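Local coordinates for protein cellobiose 2-epimerase (Ruminococcus albus, PDB 3VW5) that catalyses the reversible epimerization of cellobiose to 4-O-beta-D-glucosyl-D-mannose, acting on unmodified sugar, at residues Q8-T11 with D12-P16. The protein carries 2 engineered substitutions. Sequence-based numbering, arbitrary orientation.
Sequences QELT and DHIIP
The N-terminal helix 2-19 widens here into pi-type turns, with Glu9 and His13 side by side at the usual i, i+4 spacing and Leu10 meeting Ile15 five residues on. Asp12 N still makes an ordinary i to i-4 bond to Gln8 O (2.7 Å). At the next carbonyl, Glu9 O takes Ile14 N from five positions on, at 2.9 Å and nearly straight, while His13 N comes to the same oxygen from above the carbonyl plane, at 3.2 Å and with a more bent N-H. Ile15 N repeats the five-residue step to Leu10 O (3.0 Å). Pro16 has no N-H to carry the ladder further; its CD rests against Thr11 O, and the helix kinks there. The Glu9 and His13 side chains run alongside each other in the same direction, both with CG anti to the backbone N (chi1 178° and -164°). Glu9 OE1 lies in the imidazole plane at the ring edge and accepts the ND1 N-H on its syn side, 2.6 Å from His13 ND1, although carboxylate and ring are turned 69° apart. Trp349 NE1 also donates to OE1, so two N-H groups converge on this one oxygen. A glutamine in place of Glu9 would probably weaken this grip, depriving the imidazole of its carboxylate mate and making the ring freer to turn. Toward the protein interior, Leu10 CD2 packs against Ile15 CD1 (3.4 Å) and more loosely against Ile14 CB. Leu10 and Ile15 both touch Leu64 of helix 47-64, and Leu10 and Ile14 meet Cys379 of helix 373-385. Consecutive i to i-5 bonds, from Ile14 and Ile15, are the mark of a pi-bulge, here in a helix packed against its neighbours in the (alpha/alpha)6 barrel.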
# COMPACT_ATOMS: atom_id res chain seq x y z
N GLN A 8 12.17 -15.52 7.52
CA GLN A 8 11.48 -16.56 8.28
C GLN A 8 10.05 -16.17 8.61
O GLN A 8 9.11 -16.99 8.52
CB GLN A 8 12.23 -16.83 9.58
CG GLN A 8 12.97 -18.13 9.59
CD GLN A 8 12.78 -18.87 10.90
OE1 GLN A 8 11.65 -18.98 11.39
NE2 GLN A 8 13.87 -19.36 11.48
N GLU A 9 9.89 -14.91 9.00
CA GLU A 9 8.57 -14.36 9.31
C GLU A 9 7.67 -14.43 8.07
O GLU A 9 6.49 -14.79 8.16
CB GLU A 9 8.69 -12.93 9.84
CG GLU A 9 7.35 -12.28 10.15
CD GLU A 9 6.54 -13.05 11.17
OE1 GLU A 9 5.30 -12.94 11.16
OE2 GLU A 9 7.16 -13.78 11.97
N LEU A 10 8.24 -14.11 6.92
CA LEU A 10 7.50 -14.23 5.67
C LEU A 10 7.14 -15.69 5.36
O LEU A 10 5.96 -16.00 5.15
CB LEU A 10 8.29 -13.61 4.52
CG LEU A 10 7.61 -13.27 3.19
CD1 LEU A 10 8.41 -13.85 2.04
CD2 LEU A 10 6.15 -13.68 3.09
N THR A 11 8.14 -16.57 5.34
CA THR A 11 7.92 -17.95 4.89
C THR A 11 7.25 -18.89 5.90
O THR A 11 6.54 -19.82 5.50
CB THR A 11 9.21 -18.63 4.40
OG1 THR A 11 10.09 -18.86 5.51
CG2 THR A 11 9.89 -17.78 3.32
N ASP A 12 7.47 -18.68 7.20
CA ASP A 12 6.94 -19.62 8.19
C ASP A 12 5.71 -19.11 8.92
O ASP A 12 4.97 -19.89 9.52
CB ASP A 12 8.00 -20.06 9.20
CG ASP A 12 9.20 -20.70 8.54
OD1 ASP A 12 9.02 -21.40 7.51
OD2 ASP A 12 10.34 -20.51 9.04
N HIS A 13 5.50 -17.79 8.89
CA HIS A 13 4.37 -17.20 9.60
C HIS A 13 3.32 -16.58 8.69
O HIS A 13 2.15 -16.99 8.70
CB HIS A 13 4.85 -16.19 10.67
CG HIS A 13 3.80 -15.85 11.68
ND1 HIS A 13 3.62 -14.58 12.18
CD2 HIS A 13 2.86 -16.62 12.28
CE1 HIS A 13 2.62 -14.58 13.03
NE2 HIS A 13 2.14 -15.81 13.12
N ILE A 14 3.73 -15.60 7.89
CA ILE A 14 2.80 -14.84 7.06
C ILE A 14 2.14 -15.67 5.95
O ILE A 14 0.92 -15.74 5.85
CB ILE A 14 3.48 -13.59 6.46
CG1 ILE A 14 3.85 -12.61 7.57
CG2 ILE A 14 2.59 -12.92 5.45
CD1 ILE A 14 4.67 -11.41 7.10
N ILE A 15 2.96 -16.30 5.11
CA ILE A 15 2.41 -17.07 3.98
C ILE A 15 1.48 -18.20 4.44
O ILE A 15 0.34 -18.32 3.96
CB ILE A 15 3.53 -17.60 3.06
CG1 ILE A 15 4.04 -16.47 2.16
CG2 ILE A 15 3.02 -18.78 2.24
CD1 ILE A 15 5.44 -16.67 1.67
N PRO A 16 1.94 -19.03 5.39
CA PRO A 16 1.06 -20.08 5.90
C PRO A 16 -0.28 -19.52 6.42
O PRO A 16 -1.32 -20.12 6.17
CB PRO A 16 1.87 -20.68 7.06
CG PRO A 16 3.28 -20.39 6.71
CD PRO A 16 3.27 -19.07 6.03